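Local coordinates for protein ribonuclease VapC5 (Mycobacterium tuberculosis, PDB 3DBO) that probably acts as the toxin of a type II toxin-antitoxin system, a magnesium-dependent PIN-domain ribonuclease whose limited activity is seen in complex with its antitoxin VapB5, at residues Leu63-Thr67 / Thr68-Ala72; Ala42-Pro45 / Asp46-Thr50. All coordinates share one frame; numbering follows the deposited sequence.

Contact 1. Residues Leu63-Thr67 / Thr68-Ala72; sequences LAAAT and TDIRA. With NA (sodium ion), chain F.
Thr67 and Arg71 meet where the chain enters helix 68-79, and the Ala65 methyl packs against the first turn of that helix. Thr67 is the N-cap. With chi1 at 62°, between the backbone N and the carbonyl carbon, Thr67 OG1 is placed to accept from Ile70 N, a weak capping bond of 3.4 Å. The backbone bond from Arg71 N to Thr67 O is firmer, 2.9 Å long and nearly straight at 166°. Thr67 N, by contrast, is buried without a partner in the model.

Ala65 is the first residue to leave helical geometry after helix 52-64, so the turn 65-67 links two consecutive helices of the PIN domain. Ala65 CB lies 3.7 Å from Ile70 CG2 and 3.5 Å from Arg71 CA. Arg71 bends at chi3 and brings its guanidinium back over the turn, one face lying above Thr67 O. From there Arg71 NH2 donates to Ala65 O at 3.3 Å, approaching from above the carbonyl plane. Ala65 O also lies 2.7 Å from a modelled sodium ion, joined there by Val62 O. Arg71 NE is 2.8 Å from this ion, in the guanidinium plane, where an N-H would point at it, so its identity as sodium is doubtful. An acidic side chain of a second protein chain, probably VapB5, packs on Ile70.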
# COMPACT_ATOMS: atom_id res chain seq x y z
N LEU B 63 -8.73 10.79 -10.35
CA LEU B 63 -9.93 10.86 -11.18
C LEU B 63 -11.22 11.15 -10.41
O LEU B 63 -12.18 11.69 -10.97
CB LEU B 63 -10.04 9.56 -11.99
CG LEU B 63 -8.87 9.26 -12.94
CD1 LEU B 63 -9.16 7.94 -13.63
CD2 LEU B 63 -8.67 10.40 -13.96
N ALA B 64 -11.23 10.80 -9.13
CA ALA B 64 -12.41 11.02 -8.27
C ALA B 64 -12.45 12.39 -7.60
O ALA B 64 -13.50 12.79 -7.08
CB ALA B 64 -12.48 9.94 -7.20
N ALA B 65 -11.32 13.08 -7.59
CA ALA B 65 -11.20 14.34 -6.83
C ALA B 65 -12.29 15.32 -7.26
O ALA B 65 -12.53 15.51 -8.46
CB ALA B 65 -9.79 14.96 -7.00
N ALA B 66 -12.94 15.93 -6.26
CA ALA B 66 -14.09 16.79 -6.48
C ALA B 66 -13.75 18.24 -6.86
O ALA B 66 -14.51 18.89 -7.56
CB ALA B 66 -15.02 16.74 -5.24
N THR B 67 -12.60 18.74 -6.41
CA THR B 67 -12.22 20.14 -6.66
C THR B 67 -10.80 20.18 -7.17
O THR B 67 -10.03 19.25 -6.92
CB THR B 67 -12.22 20.95 -5.35
OG1 THR B 67 -11.26 20.39 -4.45
CG2 THR B 67 -13.58 20.95 -4.72
N THR B 68 -10.42 21.26 -7.87
CA THR B 68 -9.05 21.36 -8.40
C THR B 68 -7.99 21.22 -7.32
O THR B 68 -6.99 20.54 -7.54
CB THR B 68 -8.75 22.67 -9.15
OG1 THR B 68 -9.28 23.78 -8.42
CG2 THR B 68 -9.31 22.61 -10.57
N ASP B 69 -8.19 21.85 -6.17
CA ASP B 69 -7.15 21.79 -5.12
C ASP B 69 -6.86 20.35 -4.69
O ASP B 69 -5.71 19.97 -4.54
CB ASP B 69 -7.49 22.62 -3.89
CG ASP B 69 -6.35 22.63 -2.87
OD1 ASP B 69 -5.24 23.14 -3.20
OD2 ASP B 69 -6.55 22.09 -1.76
N ILE B 70 -7.93 19.58 -4.50
CA ILE B 70 -7.79 18.18 -4.08
C ILE B 70 -7.15 17.40 -5.23
O ILE B 70 -6.25 16.59 -5.01
CB ILE B 70 -9.16 17.57 -3.68
CG1 ILE B 70 -9.65 18.18 -2.36
CG2 ILE B 70 -9.07 16.05 -3.54
CD1 ILE B 70 -8.67 18.02 -1.21
N ARG B 71 -7.62 17.67 -6.45
CA ARG B 71 -7.08 17.02 -7.65
C ARG B 71 -5.58 17.29 -7.79
O ARG B 71 -4.81 16.38 -8.06
CB ARG B 71 -7.82 17.51 -8.89
CG ARG B 71 -7.58 16.68 -10.14
CD ARG B 71 -8.41 17.26 -11.28
NE ARG B 71 -9.83 17.21 -10.90
CZ ARG B 71 -10.64 18.26 -10.80
NH1 ARG B 71 -10.21 19.48 -11.12
NH2 ARG B 71 -11.89 18.07 -10.41
N ALA B 72 -5.17 18.55 -7.61
CA ALA B 72 -3.74 18.87 -7.68
C ALA B 72 -2.93 18.14 -6.62
O ALA B 72 -1.82 17.67 -6.90
CB ALA B 72 -3.53 20.36 -7.56
NA NA F . -10.92 14.66 -10.50

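Contact 2. Residues Ala42-Pro45 / Asp46-Thr50; sequences ALIP and DRVAT
Val48 reaches back from the start of strand 47-51 to Ile44, and one of its methyls carries nearly all of the side-chain contact. From CB the valine divides into two branches. Val48 CG1 lies beside the backbone N and anti to the carbonyl carbon (chi1 -66°), which turns it toward the preceding residues, where this CG1 meets Ile44 CG2 at 3.6 Å. Val48 CG1 also lies 3.9 Å from Pro45 O and, more loosely, 4.5 Å from Pro45 CD, so it fits against the bend instead of against one partner alone. Across the contact, Ile44 offers its short branch: the two side chains run obliquely to each other and touch through single methyl groups.

The bend itself is made by Pro45 and Asp46. Asp46 adopts helix-like backbone angles (-62/-38) between two extended residues, which swings the chain from the loop into the strand. This brings Pro45 C within 3.3 Å of Arg47 N, and Pro45 CB within 3.9 Å of Arg47 O. Packing, not hydrogen bonding, links the two sides of the bend. Strand 47-51 belongs to the parallel sheet of the PIN domain, lying between strands 86-87 and 22-25; Arg47 bonds through its backbone to Ala21 and Gly23. Arg47 and Val48 also pair with an antiparallel strand of a second protein chain, probably the antitoxin VapB5, which extends the sheet across the interface and sets an apolar side chain on Ile44 and an aromatic one on Val48.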
# COMPACT_ATOMS: atom_id res chain seq x y z
N ALA B 42 11.32 6.14 11.62
CA ALA B 42 12.28 5.17 12.16
C ALA B 42 12.02 3.73 11.72
O ALA B 42 12.96 2.94 11.60
CB ALA B 42 12.31 5.26 13.69
N LEU B 43 10.75 3.39 11.50
CA LEU B 43 10.34 2.02 11.15
C LEU B 43 10.29 1.72 9.65
O LEU B 43 10.14 0.55 9.26
CB LEU B 43 8.98 1.70 11.77
CG LEU B 43 8.93 0.99 13.12
CD1 LEU B 43 9.93 1.51 14.14
CD2 LEU B 43 7.53 1.11 13.65
N ILE B 44 10.43 2.75 8.82
CA ILE B 44 10.46 2.56 7.37
C ILE B 44 11.79 1.90 7.01
O ILE B 44 12.85 2.36 7.45
CB ILE B 44 10.25 3.88 6.60
CG1 ILE B 44 8.90 4.50 6.98
CG2 ILE B 44 10.36 3.67 5.07
CD1 ILE B 44 8.62 5.86 6.34
N PRO B 45 11.75 0.79 6.25
CA PRO B 45 12.99 0.16 5.82
C PRO B 45 13.83 1.10 4.97
O PRO B 45 13.34 2.13 4.48
CB PRO B 45 12.51 -1.04 4.99
CG PRO B 45 11.17 -1.34 5.52
CD PRO B 45 10.57 -0.01 5.89
N ASP B 46 15.09 0.73 4.80
CA ASP B 46 16.08 1.52 4.07
C ASP B 46 15.73 1.72 2.61
O ASP B 46 15.96 2.80 2.06
CB ASP B 46 17.46 0.87 4.19
CG ASP B 46 18.01 0.91 5.60
OD1 ASP B 46 17.76 1.91 6.33
OD2 ASP B 46 18.70 -0.08 5.98
N ARG B 47 15.17 0.68 1.99
CA ARG B 47 14.78 0.72 0.58
C ARG B 47 13.29 0.39 0.52
O ARG B 47 12.86 -0.55 1.18
CB ARG B 47 15.56 -0.33 -0.21
CG ARG B 47 17.06 -0.02 -0.38
CD ARG B 47 17.27 1.24 -1.23
NE ARG B 47 18.59 1.25 -1.87
CZ ARG B 47 18.84 0.76 -3.09
NH1 ARG B 47 17.87 0.21 -3.80
NH2 ARG B 47 20.07 0.82 -3.58
N VAL B 48 12.52 1.16 -0.25
CA VAL B 48 11.07 0.92 -0.38
C VAL B 48 10.59 0.77 -1.83
O VAL B 48 11.16 1.37 -2.75
CB VAL B 48 10.21 2.00 0.34
CG1 VAL B 48 10.42 1.95 1.86
CG2 VAL B 48 10.49 3.41 -0.20
N ALA B 49 9.56 -0.05 -2.02
CA ALA B 49 8.83 -0.15 -3.29
C ALA B 49 7.34 -0.04 -2.97
O ALA B 49 6.94 -0.01 -1.81
CB ALA B 49 9.13 -1.49 -3.99
N THR B 50 6.49 0.05 -4.00
CA THR B 50 5.07 -0.12 -3.74
C THR B 50 4.54 -1.17 -4.73
O THR B 50 5.35 -1.90 -5.35
CB THR B 50 4.31 1.23 -3.78
OG1 THR B 50 2.97 1.06 -3.31
CG2 THR B 50 4.32 1.87 -5.21

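How the contacts relate
Read from the N terminus, strand 22-25 comes first, and contact 2 then closes the bend at the end of the loop that returns the chain to the sheet as strand 47-51. Helix 52-64 follows directly and leads away from the sheet to contact 1, which closes the turn into helix 68-79. The two contacts are in series, neither nested nor crossing, and their centres are about 28 Å apart, with about 17 Å between nearest atoms. Contact 2 joins a loop to the sheet and is largely buried; contact 1 joins two helices at the surface, far from the chain's centre. Both have residues packed against the second protein chain.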